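Long-range contacts in periplasmic binding protein (Sulfurospirillum deleyianum, PDB 4PAG), which probably serves as the solute-binding component of an ABC importer and holds a bound histidine molecule: residues Ser3-Leu7 against Tyr133-Gln139; Val258-Pro262 against Trp283-Lys287; Tyr35-Thr40 against Phe60-Phe65; Tyr127-Phe131 against Pro273-Ile278. All coordinates share one frame; numbering follows the deposited sequence.

Contact 1: Ser3-Leu7 against Tyr133-Gln139; sequences SRTFL and YLGRVMQ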
loop_
_atom_site.group_PDB
_atom_site.type_symbol
_atom_site.label_atom_id
_atom_site.label_comp_id
_atom_site.label_asym_id
_atom_site.label_seq_id
_atom_site.Cartn_x
_atom_site.Cartn_y
_atom_site.Cartn_z
ATOM N N SER A 3 26.469 12.046 -10.999
ATOM C CA SER A 3 25.726 11.957 -9.745
ATOM C C SER A 3 24.227 12.160 -10.003
ATOM O O SER A 3 23.381 11.704 -9.227
ATOM C CB SER A 3 26.234 13.018 -8.770
ATOM O OG SER A 3 25.627 12.875 -7.502
ATOM N N ARG A 4 23.917 12.856 -11.096
ATOM C CA ARG A 4 22.549 13.120 -11.510
ATOM C C ARG A 4 22.100 12.281 -12.705
ATOM O O ARG A 4 21.109 12.618 -13.360
ATOM C CB ARG A 4 22.389 14.612 -11.814
ATOM C CG ARG A 4 22.747 15.520 -10.645
ATOM C CD ARG A 4 21.984 15.155 -9.370
ATOM N NE ARG A 4 20.544 15.359 -9.516
ATOM C CZ ARG A 4 19.592 14.750 -8.803
ATOM N NH1 ARG A 4 18.320 15.052 -9.040
ATOM N NH2 ARG A 4 19.882 13.838 -7.869
ATOM N N THR A 5 22.803 11.177 -12.961
ATOM C CA THR A 5 22.477 10.283 -14.067
ATOM C C THR A 5 21.678 9.099 -13.556
ATOM O O THR A 5 22.094 8.424 -12.616
ATOM C CB THR A 5 23.736 9.761 -14.775
ATOM O OG1 THR A 5 24.478 10.868 -15.288
ATOM C CG2 THR A 5 23.368 8.835 -15.933
ATOM N N PHE A 6 20.536 8.855 -14.185
ATOM C CA PHE A 6 19.650 7.752 -13.807
ATOM C C PHE A 6 19.176 7.029 -15.055
ATOM O O PHE A 6 19.072 7.635 -16.120
ATOM C CB PHE A 6 18.436 8.287 -13.034
ATOM C CG PHE A 6 18.794 8.946 -11.738
ATOM C CD1 PHE A 6 19.091 10.304 -11.693
ATOM C CD2 PHE A 6 18.863 8.207 -10.566
ATOM C CE1 PHE A 6 19.435 10.913 -10.496
ATOM C CE2 PHE A 6 19.212 8.811 -9.367
ATOM C CZ PHE A 6 19.501 10.164 -9.333
ATOM N N LEU A 7 18.886 5.739 -14.929
ATOM C CA LEU A 7 18.297 4.987 -16.034
ATOM C C LEU A 7 16.792 5.219 -16.023
ATOM O O LEU A 7 16.149 4.990 -15.017
ATOM C CB LEU A 7 18.609 3.495 -15.916
ATOM C CG LEU A 7 20.091 3.109 -15.977
ATOM C CD1 LEU A 7 20.255 1.605 -15.800
ATOM C CD2 LEU A 7 20.736 3.569 -17.277
ATOM N N TYR A 133 16.793 5.091 -3.240
ATOM C CA TYR A 133 16.834 5.540 -4.627
ATOM C C TYR A 133 16.114 6.871 -4.779
ATOM O O TYR A 133 16.664 7.814 -5.339
ATOM C CB TYR A 133 16.198 4.481 -5.522
ATOM C CG TYR A 133 16.156 4.818 -6.993
ATOM C CD1 TYR A 133 17.289 4.689 -7.783
ATOM C CD2 TYR A 133 14.974 5.245 -7.602
ATOM C CE1 TYR A 133 17.252 4.981 -9.136
ATOM C CE2 TYR A 133 14.931 5.541 -8.959
ATOM C CZ TYR A 133 16.071 5.402 -9.718
ATOM O OH TYR A 133 16.055 5.684 -11.069
ATOM N N LEU A 134 14.890 6.960 -4.261
ATOM C CA LEU A 134 14.131 8.208 -4.343
ATOM C C LEU A 134 14.799 9.359 -3.584
ATOM O O LEU A 134 14.719 10.510 -4.012
ATOM C CB LEU A 134 12.686 8.001 -3.882
ATOM C CG LEU A 134 11.831 7.176 -4.837
ATOM C CD1 LEU A 134 10.400 7.101 -4.334
ATOM C CD2 LEU A 134 11.866 7.748 -6.250
ATOM N N GLY A 135 15.475 9.046 -2.479
ATOM C CA GLY A 135 16.297 10.026 -1.770
ATOM C C GLY A 135 17.391 10.638 -2.633
ATOM O O GLY A 135 17.618 11.849 -2.574
ATOM N N ARG A 136 18.065 9.813 -3.431
ATOM C CA ARG A 136 19.101 10.305 -4.349
ATOM C C ARG A 136 18.471 11.182 -5.428
ATOM O O ARG A 136 18.963 12.269 -5.708
ATOM C CB ARG A 136 19.876 9.148 -4.994
ATOM C CG ARG A 136 20.758 8.374 -4.022
ATOM C CD ARG A 136 21.373 7.127 -4.648
ATOM N NE ARG A 136 21.441 6.040 -3.674
ATOM C CZ ARG A 136 20.821 4.871 -3.801
ATOM N NH1 ARG A 136 20.105 4.605 -4.879
ATOM N NH2 ARG A 136 20.943 3.957 -2.852
ATOM N N VAL A 137 17.373 10.710 -6.013
ATOM C CA VAL A 137 16.633 11.480 -7.022
ATOM C C VAL A 137 16.237 12.869 -6.506
ATOM O O VAL A 137 16.543 13.891 -7.135
ATOM C CB VAL A 137 15.373 10.722 -7.511
ATOM C CG1 VAL A 137 14.530 11.598 -8.426
ATOM C CG2 VAL A 137 15.767 9.440 -8.235
HETATM N N MSE A 138 15.605 12.895 -5.337
HETATM C CA MSE A 138 15.060 14.115 -4.769
HETATM C C MSE A 138 16.059 14.940 -3.962
HETATM O O MSE A 138 15.716 16.011 -3.495
HETATM C CB MSE A 138 13.881 13.703 -3.864
HETATM C CG MSE A 138 12.712 13.083 -4.630
HETATM SE SE MSE A 138 11.269 12.465 -3.430
HETATM C CE MSE A 138 10.746 14.270 -2.815
ATOM N N GLN A 139 17.284 14.447 -3.781
ATOM C CA GLN A 139 18.271 15.062 -2.878
ATOM C C GLN A 139 17.713 15.205 -1.462
ATOM O O GLN A 139 17.876 16.247 -0.822
ATOM C CB GLN A 139 18.736 16.427 -3.403
ATOM C CG GLN A 139 19.298 16.415 -4.819
ATOM C CD GLN A 139 20.780 16.129 -4.861
ATOM O OE1 GLN A 139 21.273 15.269 -4.131
ATOM N NE2 GLN A 139 21.505 16.849 -5.717
HETATM O O HOH W 1 22.345 13.370 -6.717
HETATM O O HOH W 2 24.652 15.741 -6.717
HETATM O O HOH W 3 18.051 4.583 -12.427
#

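Contact 2: Val258-Pro262 against Trp283-Lys287; sequences VYLVP and WIASK. With HIS (histidine), chain E.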
loop_
_atom_site.group_PDB
_atom_site.type_symbol
_atom_site.label_atom_id
_atom_site.label_comp_id
_atom_site.label_asym_id
_atom_site.label_seq_id
_atom_site.Cartn_x
_atom_site.Cartn_y
_atom_site.Cartn_z
ATOM N N VAL A 258 -12.256 -11.541 12.584
ATOM C CA VAL A 258 -12.606 -10.756 11.413
ATOM C C VAL A 258 -12.146 -9.331 11.718
ATOM O O VAL A 258 -12.544 -8.768 12.735
ATOM C CB VAL A 258 -14.131 -10.754 11.179
ATOM C CG1 VAL A 258 -14.500 -9.905 9.970
ATOM C CG2 VAL A 258 -14.675 -12.176 11.043
ATOM N N TYR A 259 -11.299 -8.754 10.865
ATOM C CA TYR A 259 -10.650 -7.474 11.183
ATOM C C TYR A 259 -10.717 -6.501 10.022
ATOM O O TYR A 259 -10.467 -6.874 8.871
ATOM C CB TYR A 259 -9.188 -7.703 11.607
ATOM C CG TYR A 259 -9.061 -8.733 12.720
ATOM C CD1 TYR A 259 -9.375 -8.408 14.032
ATOM C CD2 TYR A 259 -8.686 -10.044 12.443
ATOM C CE1 TYR A 259 -9.307 -9.357 15.046
ATOM C CE2 TYR A 259 -8.599 -10.998 13.454
ATOM C CZ TYR A 259 -8.906 -10.642 14.754
ATOM O OH TYR A 259 -8.817 -11.570 15.760
ATOM N N LEU A 260 -11.060 -5.256 10.341
ATOM C CA LEU A 260 -11.214 -4.196 9.355
ATOM C C LEU A 260 -9.871 -3.489 9.156
ATOM O O LEU A 260 -9.240 -3.057 10.108
ATOM C CB LEU A 260 -12.277 -3.198 9.823
ATOM C CG LEU A 260 -12.690 -2.050 8.908
ATOM C CD1 LEU A 260 -13.320 -2.551 7.621
ATOM C CD2 LEU A 260 -13.646 -1.118 9.651
ATOM N N VAL A 261 -9.430 -3.386 7.914
ATOM C CA VAL A 261 -8.138 -2.762 7.615
ATOM C C VAL A 261 -8.187 -1.262 7.928
ATOM O O VAL A 261 -9.073 -0.570 7.440
ATOM C CB VAL A 261 -7.755 -2.956 6.128
ATOM C CG1 VAL A 261 -6.448 -2.259 5.801
ATOM C CG2 VAL A 261 -7.643 -4.431 5.782
ATOM N N PRO A 262 -7.238 -0.752 8.738
ATOM C CA PRO A 262 -7.143 0.690 8.961
ATOM C C PRO A 262 -6.793 1.489 7.715
ATOM O O PRO A 262 -6.085 1.002 6.815
ATOM C CB PRO A 262 -6.018 0.820 9.990
ATOM C CG PRO A 262 -5.971 -0.502 10.670
ATOM C CD PRO A 262 -6.300 -1.491 9.594
ATOM N N TRP A 283 0.700 -5.714 11.296
ATOM C CA TRP A 283 -0.678 -5.741 11.791
ATOM C C TRP A 283 -1.381 -7.039 11.385
ATOM O O TRP A 283 -2.001 -7.712 12.227
ATOM C CB TRP A 283 -1.448 -4.520 11.293
ATOM C CG TRP A 283 -2.901 -4.558 11.629
ATOM C CD1 TRP A 283 -3.468 -4.278 12.840
ATOM C CD2 TRP A 283 -3.975 -4.900 10.752
ATOM N NE1 TRP A 283 -4.826 -4.417 12.768
ATOM C CE2 TRP A 283 -5.167 -4.807 11.501
ATOM C CE3 TRP A 283 -4.051 -5.282 9.411
ATOM C CZ2 TRP A 283 -6.418 -5.067 10.950
ATOM C CZ3 TRP A 283 -5.296 -5.557 8.868
ATOM C CH2 TRP A 283 -6.463 -5.444 9.639
ATOM N N ILE A 284 -1.274 -7.402 10.108
ATOM C CA ILE A 284 -1.809 -8.690 9.631
ATOM C C ILE A 284 -1.215 -9.884 10.411
ATOM O O ILE A 284 -1.956 -10.783 10.844
ATOM C CB ILE A 284 -1.571 -8.901 8.114
ATOM C CG1 ILE A 284 -2.424 -7.929 7.291
ATOM C CG2 ILE A 284 -1.917 -10.319 7.702
ATOM C CD1 ILE A 284 -1.963 -7.800 5.854
ATOM N N ALA A 285 0.106 -9.910 10.576
ATOM C CA ALA A 285 0.757 -11.004 11.314
ATOM C C ALA A 285 0.217 -11.135 12.742
ATOM O O ALA A 285 -0.000 -12.254 13.242
ATOM C CB ALA A 285 2.268 -10.810 11.337
ATOM N N SER A 286 -0.014 -9.993 13.383
ATOM C CA SER A 286 -0.564 -9.952 14.742
ATOM C C SER A 286 -1.963 -10.572 14.802
ATOM O O SER A 286 -2.335 -11.157 15.813
ATOM C CB SER A 286 -0.595 -8.519 15.291
ATOM O OG SER A 286 -1.675 -7.755 14.758
ATOM N N LYS A 287 -2.725 -10.449 13.723
ATOM C CA LYS A 287 -4.059 -11.041 13.654
ATOM C C LYS A 287 -4.019 -12.521 13.253
ATOM O O LYS A 287 -4.828 -13.303 13.733
ATOM C CB LYS A 287 -4.943 -10.254 12.682
ATOM C CG LYS A 287 -5.151 -8.787 13.044
ATOM C CD LYS A 287 -5.653 -8.592 14.473
ATOM C CE LYS A 287 -5.935 -7.127 14.757
ATOM N NZ LYS A 287 -5.952 -6.872 16.220
HETATM N N HIS E . -13.500 1.904 10.805
HETATM C CA HIS E . -12.480 2.297 9.795
HETATM C C HIS E . -13.099 2.374 8.407
HETATM O O HIS E . -12.922 1.526 7.521
HETATM C CB HIS E . -11.301 1.332 9.806
HETATM C CG HIS E . -10.779 1.035 11.177
HETATM N ND1 HIS E . -10.179 -0.162 11.506
HETATM C CD2 HIS E . -10.773 1.781 12.306
HETATM C CE1 HIS E . -9.815 -0.136 12.775
HETATM N NE2 HIS E . -10.164 1.032 13.284
HETATM O OXT HIS E . -13.823 3.325 8.155
HETATM O O HOH W 4 -6.954 -13.334 15.508
#

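Contact 3: Tyr35-Thr40 against Phe60-Phe65; sequences YVIDDT and FLSKHF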
loop_
_atom_site.group_PDB
_atom_site.type_symbol
_atom_site.label_atom_id
_atom_site.label_comp_id
_atom_site.label_asym_id
_atom_site.label_seq_id
_atom_site.Cartn_x
_atom_site.Cartn_y
_atom_site.Cartn_z
ATOM N N TYR A 35 5.235 11.686 -0.655
ATOM C CA TYR A 35 4.719 12.504 0.443
ATOM C C TYR A 35 5.574 12.359 1.706
ATOM O O TYR A 35 5.984 13.356 2.293
ATOM C CB TYR A 35 3.242 12.206 0.777
ATOM C CG TYR A 35 2.869 12.951 2.024
ATOM C CD1 TYR A 35 2.506 14.293 1.973
ATOM C CD2 TYR A 35 3.007 12.355 3.269
ATOM C CE1 TYR A 35 2.255 15.008 3.133
ATOM C CE2 TYR A 35 2.764 13.057 4.427
ATOM C CZ TYR A 35 2.384 14.378 4.360
ATOM O OH TYR A 35 2.132 15.060 5.528
ATOM N N VAL A 36 5.832 11.124 2.128
ATOM C CA VAL A 36 6.537 10.907 3.390
ATOM C C VAL A 36 8.021 11.281 3.314
ATOM O O VAL A 36 8.624 11.549 4.336
ATOM C CB VAL A 36 6.344 9.475 3.973
ATOM C CG1 VAL A 36 4.909 9.295 4.459
ATOM C CG2 VAL A 36 6.733 8.394 2.980
ATOM N N ILE A 37 8.603 11.309 2.113
ATOM C CA ILE A 37 9.966 11.813 1.942
ATOM C C ILE A 37 9.939 13.346 2.007
ATOM O O ILE A 37 10.591 13.950 2.862
ATOM C CB ILE A 37 10.615 11.314 0.633
ATOM C CG1 ILE A 37 10.750 9.792 0.660
ATOM C CG2 ILE A 37 11.994 11.947 0.429
ATOM C CD1 ILE A 37 11.084 9.192 -0.689
ATOM N N ASP A 38 9.171 13.972 1.121
ATOM C CA ASP A 38 8.995 15.429 1.140
ATOM C C ASP A 38 7.852 15.802 0.202
ATOM O O ASP A 38 7.928 15.550 -0.997
ATOM C CB ASP A 38 10.291 16.129 0.701
ATOM C CG ASP A 38 10.203 17.643 0.764
ATOM O OD1 ASP A 38 9.279 18.191 1.403
ATOM O OD2 ASP A 38 11.070 18.296 0.158
ATOM N N ASP A 39 6.794 16.391 0.749
ATOM C CA ASP A 39 5.630 16.765 -0.055
ATOM C C ASP A 39 5.827 18.069 -0.828
ATOM O O ASP A 39 5.101 18.337 -1.788
ATOM C CB ASP A 39 4.379 16.855 0.822
ATOM C CG ASP A 39 4.465 17.944 1.864
ATOM O OD1 ASP A 39 5.500 18.011 2.566
ATOM O OD2 ASP A 39 3.493 18.719 1.991
ATOM N N THR A 40 6.822 18.859 -0.427
ATOM C CA THR A 40 7.040 20.183 -1.007
ATOM C C THR A 40 7.016 20.181 -2.545
ATOM O O THR A 40 6.270 20.950 -3.138
ATOM C CB THR A 40 8.341 20.819 -0.479
ATOM O OG1 THR A 40 8.344 20.765 0.952
ATOM C CG2 THR A 40 8.449 22.264 -0.914
ATOM N N PHE A 60 -3.649 13.864 9.696
ATOM C CA PHE A 60 -2.322 13.245 9.605
ATOM C C PHE A 60 -1.377 13.860 8.567
ATOM O O PHE A 60 -0.166 13.693 8.675
ATOM C CB PHE A 60 -2.479 11.761 9.270
ATOM C CG PHE A 60 -3.126 10.952 10.358
ATOM C CD1 PHE A 60 -2.361 10.394 11.364
ATOM C CD2 PHE A 60 -4.488 10.720 10.356
ATOM C CE1 PHE A 60 -2.948 9.637 12.356
ATOM C CE2 PHE A 60 -5.087 9.958 11.351
ATOM C CZ PHE A 60 -4.317 9.422 12.352
ATOM N N LEU A 61 -1.924 14.555 7.570
ATOM C CA LEU A 61 -1.150 15.019 6.415
ATOM C C LEU A 61 -1.098 16.539 6.361
ATOM O O LEU A 61 -1.976 17.228 6.887
ATOM C CB LEU A 61 -1.787 14.494 5.122
ATOM C CG LEU A 61 -2.009 12.983 5.037
ATOM C CD1 LEU A 61 -2.824 12.641 3.799
ATOM C CD2 LEU A 61 -0.689 12.234 5.049
ATOM N N SER A 62 -0.071 17.062 5.704
ATOM C CA SER A 62 0.114 18.503 5.609
ATOM C C SER A 62 -1.045 19.152 4.856
ATOM O O SER A 62 -1.658 18.541 3.985
ATOM C CB SER A 62 1.430 18.830 4.903
ATOM O OG SER A 62 1.348 18.509 3.526
ATOM N N LYS A 63 -1.339 20.396 5.206
ATOM C CA LYS A 63 -2.342 21.165 4.486
ATOM C C LYS A 63 -1.963 21.302 3.007
ATOM O O LYS A 63 -2.832 21.204 2.139
ATOM C CB LYS A 63 -2.528 22.538 5.128
ATOM C CG LYS A 63 -3.820 23.231 4.723
ATOM C CD LYS A 63 -4.431 23.984 5.896
ATOM C CE LYS A 63 -5.576 24.880 5.456
ATOM N NZ LYS A 63 -5.103 26.013 4.609
ATOM N N HIS A 64 -0.675 21.508 2.725
ATOM C CA HIS A 64 -0.197 21.598 1.333
ATOM C C HIS A 64 -0.638 20.384 0.525
ATOM O O HIS A 64 -1.213 20.535 -0.550
ATOM C CB HIS A 64 1.326 21.734 1.258
ATOM C CG HIS A 64 1.877 21.638 -0.139
ATOM N ND1 HIS A 64 1.728 22.645 -1.071
ATOM C CD2 HIS A 64 2.574 20.655 -0.759
ATOM C CE1 HIS A 64 2.306 22.284 -2.204
ATOM N NE2 HIS A 64 2.830 21.082 -2.042
ATOM N N PHE A 65 -0.368 19.187 1.050
ATOM C CA PHE A 65 -0.719 17.958 0.359
ATOM C C PHE A 65 -2.228 17.846 0.158
ATOM O O PHE A 65 -2.668 17.459 -0.916
ATOM C CB PHE A 65 -0.188 16.725 1.101
ATOM C CG PHE A 65 -0.521 15.415 0.433
ATOM C CD1 PHE A 65 0.250 14.935 -0.623
ATOM C CD2 PHE A 65 -1.593 14.654 0.860
ATOM C CE1 PHE A 65 -0.040 13.727 -1.228
ATOM C CE2 PHE A 65 -1.891 13.442 0.255
ATOM C CZ PHE A 65 -1.113 12.977 -0.788
HETATM O O HOH W 5 2.445 13.952 7.901
#

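Contact 4: Tyr127-Phe131 against Pro273-Ile278; sequences YPEVF and PSFMRI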
loop_
_atom_site.group_PDB
_atom_site.type_symbol
_atom_site.label_atom_id
_atom_site.label_comp_id
_atom_site.label_asym_id
_atom_site.label_seq_id
_atom_site.Cartn_x
_atom_site.Cartn_y
_atom_site.Cartn_z
ATOM N N TYR A 127 11.110 -2.052 -0.482
ATOM C CA TYR A 127 10.901 -0.664 -0.035
ATOM C C TYR A 127 12.168 0.073 0.442
ATOM O O TYR A 127 12.358 1.232 0.086
ATOM C CB TYR A 127 9.748 -0.550 0.976
ATOM C CG TYR A 127 8.399 -0.500 0.275
ATOM C CD1 TYR A 127 8.080 0.552 -0.581
ATOM C CD2 TYR A 127 7.467 -1.513 0.435
ATOM C CE1 TYR A 127 6.864 0.594 -1.250
ATOM C CE2 TYR A 127 6.248 -1.477 -0.225
ATOM C CZ TYR A 127 5.951 -0.426 -1.070
ATOM O OH TYR A 127 4.732 -0.400 -1.728
ATOM N N PRO A 128 13.050 -0.587 1.210
ATOM C CA PRO A 128 14.254 0.140 1.628
ATOM C C PRO A 128 15.087 0.672 0.454
ATOM O O PRO A 128 15.429 1.856 0.429
ATOM C CB PRO A 128 15.029 -0.897 2.445
ATOM C CG PRO A 128 13.975 -1.835 2.958
ATOM C CD PRO A 128 12.966 -1.916 1.845
ATOM N N GLU A 129 15.393 -0.170 -0.521
ATOM C CA GLU A 129 16.180 0.296 -1.660
ATOM C C GLU A 129 15.447 1.342 -2.514
ATOM O O GLU A 129 16.071 2.274 -3.015
ATOM C CB GLU A 129 16.693 -0.878 -2.499
ATOM C CG GLU A 129 17.935 -1.520 -1.895
ATOM C CD GLU A 129 19.117 -0.557 -1.811
ATOM O OE1 GLU A 129 19.523 -0.002 -2.855
ATOM O OE2 GLU A 129 19.640 -0.352 -0.702
ATOM N N VAL A 130 14.127 1.219 -2.634
ATOM C CA VAL A 130 13.339 2.200 -3.378
ATOM C C VAL A 130 13.346 3.551 -2.658
ATOM O O VAL A 130 13.515 4.592 -3.291
ATOM C CB VAL A 130 11.901 1.706 -3.635
ATOM C CG1 VAL A 130 11.034 2.813 -4.230
ATOM C CG2 VAL A 130 11.929 0.504 -4.571
ATOM N N PHE A 131 13.184 3.534 -1.337
ATOM C CA PHE A 131 13.318 4.758 -0.552
ATOM C C PHE A 131 14.690 5.422 -0.746
ATOM O O PHE A 131 14.767 6.621 -1.023
ATOM C CB PHE A 131 13.059 4.493 0.936
ATOM C CG PHE A 131 11.617 4.611 1.328
ATOM C CD1 PHE A 131 10.982 5.840 1.286
ATOM C CD2 PHE A 131 10.901 3.500 1.764
ATOM C CE1 PHE A 131 9.655 5.969 1.661
ATOM C CE2 PHE A 131 9.571 3.621 2.130
ATOM C CZ PHE A 131 8.948 4.855 2.085
ATOM N N PRO A 273 -1.692 -0.383 -2.916
ATOM C CA PRO A 273 -0.468 -0.989 -2.412
ATOM C C PRO A 273 0.516 0.146 -2.147
ATOM O O PRO A 273 0.606 1.068 -2.952
ATOM C CB PRO A 273 0.027 -1.852 -3.576
ATOM C CG PRO A 273 -1.079 -1.915 -4.550
ATOM C CD PRO A 273 -1.970 -0.744 -4.312
ATOM N N SER A 274 1.199 0.122 -1.012
ATOM C CA SER A 274 2.151 1.179 -0.692
ATOM C C SER A 274 3.095 0.768 0.430
ATOM O O SER A 274 2.951 -0.300 1.039
ATOM C CB SER A 274 1.421 2.464 -0.278
ATOM O OG SER A 274 0.982 2.390 1.075
ATOM N N PHE A 275 4.051 1.652 0.695
ATOM C CA PHE A 275 4.978 1.514 1.813
ATOM C C PHE A 275 4.286 1.298 3.173
ATOM O O PHE A 275 4.916 0.825 4.114
ATOM C CB PHE A 275 5.854 2.763 1.898
ATOM C CG PHE A 275 5.137 3.939 2.463
ATOM C CD1 PHE A 275 4.406 4.777 1.649
ATOM C CD2 PHE A 275 5.149 4.177 3.836
ATOM C CE1 PHE A 275 3.712 5.852 2.189
ATOM C CE2 PHE A 275 4.458 5.239 4.374
ATOM C CZ PHE A 275 3.738 6.087 3.548
HETATM N N MSE A 276 3.011 1.660 3.294
HETATM C CA MSE A 276 2.259 1.412 4.540
HETATM C C MSE A 276 2.288 -0.053 4.930
HETATM O O MSE A 276 2.105 -0.396 6.111
HETATM C CB MSE A 276 0.790 1.815 4.408
HETATM C CG MSE A 276 0.549 3.300 4.185
HETATM SE SE MSE A 276 1.131 4.408 5.705
HETATM C CE MSE A 276 -0.172 3.805 7.062
ATOM N N ARG A 277 2.526 -0.925 3.952
ATOM C CA ARG A 277 2.637 -2.373 4.191
ATOM C C ARG A 277 3.768 -2.765 5.137
ATOM O O ARG A 277 3.710 -3.823 5.777
ATOM C CB ARG A 277 2.787 -3.118 2.871
ATOM C CG ARG A 277 1.513 -3.109 2.052
ATOM C CD ARG A 277 1.735 -3.491 0.596
ATOM N NE ARG A 277 0.441 -3.751 -0.012
ATOM C CZ ARG A 277 0.229 -4.321 -1.191
ATOM N NH1 ARG A 277 1.242 -4.693 -1.975
ATOM N NH2 ARG A 277 -1.028 -4.515 -1.591
ATOM N N ILE A 278 4.790 -1.915 5.226
ATOM C CA ILE A 278 5.835 -2.065 6.234
ATOM C C ILE A 278 5.218 -2.273 7.628
ATOM O O ILE A 278 5.673 -3.123 8.394
ATOM C CB ILE A 278 6.761 -0.834 6.224
ATOM C CG1 ILE A 278 7.597 -0.844 4.941
ATOM C CG2 ILE A 278 7.669 -0.811 7.444
ATOM C CD1 ILE A 278 8.083 0.531 4.522
#

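Contact 1: Ser3-Leu7 against Tyr133-Gln139
The guanidinium of R4 turns its N-H edge to the last carbonyls of helix 127-138, where NH2 donates to the carbonyl O of R136 at 2.8 Å and NH1 to the carbonyl O of V137 at 2.9 Å. Both oxygens lie close to the guanidinium plane, and the NH1 bond is fairly straight (164°) and runs in the carbonyl plane of V137; a longer, weak bond from NH2 reaches the same oxygen. The R4 chain is bent at chi2 and chi3, which brings its end to the helix. The side-chain amide of Q139 stacks on the guanidinium, the two planes 6° apart, and its NE2 donates to the carbonyl of E18. Further along, F6 turns its ring edge to the face of Y133, planes at 89°, while V137 CG2 sits over one face of F6, 4.1 Å from the centroid. One water accepts from L7 N and bonds Y133 OH at 2.7 Å. R4 thus grips two carbonyls of the last turn from the side of the N-terminal strand, at a helix terminus closed by a Schellman motif with Q139 at positive phi; strand 5-7 of the N-terminal hairpin is thereby fastened to that helix.

Contact 2: Val258-Pro262 against Trp283-Lys287
K287 lays its aliphatic chain across the ring of Y259, with CD almost exactly above the centre, 3.6 Å from the centroid and 4° off the normal. CB and CG lie by CD2 of the ring, and the bend at chi2 (-53°) carries CD over the centre and CE to CD1. This close stack is partly exposed; the buried part lies round W283, where P262 CD packs on one face of the indole, 3.9 Å from the centroid of the six-membered ring, and K287 CG lies over the opposite face near the rim. V261 CG2 touches W283 CZ3 at 4.0 Å, and Y259 CB meets W283 CZ2 at 3.9 Å. The hydroxyl side is wetter and looser, for a water bonded to Y259 OH at 2.6 Å donates to the carbonyl O of K287. Loss of the Y259 ring, as with an alanine here, is likely to leave the K287 methylenes without an aromatic partner and break this water bridge. L260 turns away from the helix, and its CD2 lies against the bound histidine, whose ND1 makes a weak bond of 3.3 Å to L260 O. Strand 258-260, at one border of the four-stranded parallel sheet beside strand 229-232, therefore has helix 277-288 running nearly antiparallel on one face and helix 235-243 against the other.

Contact 3: Tyr35-Thr40 against Phe60-Phe65
S62 OG donates to D39 OD2 at 2.6 Å, approaching from above the carboxylate plane, and the same hydroxyl accepts from F65 N at 3.1 Å. With OG placed between its backbone N and carbonyl carbon (chi1 71°), S62 is the N-cap of helix 63-66, and the carboxylate of D39 holds the capping oxygen from the other segment. The negative charge beside this helix start is likely to be favourable to the helix dipole. Y35 OH is gripped twice: S62 N donates to it at 3.0 Å, and it donates to a water at 2.6 Å that in turn donates to F60 O. Where helix 28-37 ends, D38 OD1 accepts from T40 N in an Asx turn and from T40 OG1 as well, which fixes the chain that carries D39. Farther out, the Y35 ring presents its edge to the face of F65, centroids 4.9 Å apart and planes at 62°, CD1 coming closest. L61 CD2 lies off-centre against the Y35 ring, 3.6 Å from CE2. H64 sets its ring edge near D39 OD2, CD2 being 3.5 Å away. V36 and I37 pack on F131 of helix 127-138.

Contact 4: Tyr127-Phe131 against Pro273-Ile278
Y127 lays the face of its ring on the backbone of F275, whose CA stands 3.7 Å from the ring centroid and 15° off the normal, a CH-pi contact. The two side chains cross at about a right angle, and the phenol end reaches over the S274-F275 peptide. One helical turn on, F131 points its ring edge at the face of F275, an offset T-shaped pair with planes at 77° and centroids 6.0 Å apart; its CZ also touches F275 CB at 3.7 Å. F275 CG sits between its backbone N and carbonyl carbon (chi1 75°), which turns its ring to face the edge of F131, with V36 and F308 packed beside it. I278 CD1 fills the angle between the two aromatic residues, lying 4.1 Å from Y127 CB and at the edge of the F131 ring, near its plane. Replacing Y127 by the much smaller alanine would probably open a gap beneath the F275 backbone and leave the S274-F275 peptide without the ring that packs on it. S274 OG makes a capping bond, accepting from M276 N at 3.1 Å, in the type I turn from S274 to R277. The contact is thus an aromatic cluster in the buried core, joining the N-terminal part of helix 127-138 to the turn that leads into helix 277-288.

In the fold
Helix 127-138 joins contacts 1 and 4, its C-terminal part serving the former and its N-terminal part the latter, with centres 17 Å apart. Helix 277-288 likewise links contact 4 to contact 2, centres 18 Å apart, though the two do not touch, their nearest atoms being about 6 Å apart. Contacts 1 and 2 lie on opposite sides of the chain's centre, about 35 Å between centres, and contact 4 is the most central. Contact 3, whose residues all fall between the two segments of contact 1, touches contact 1 through I37 and D38, and contact 4 through V36 and I37. Along the sequence contact 4 alternates with both 1 and 2. Contact 2 contributes to the histidine pocket.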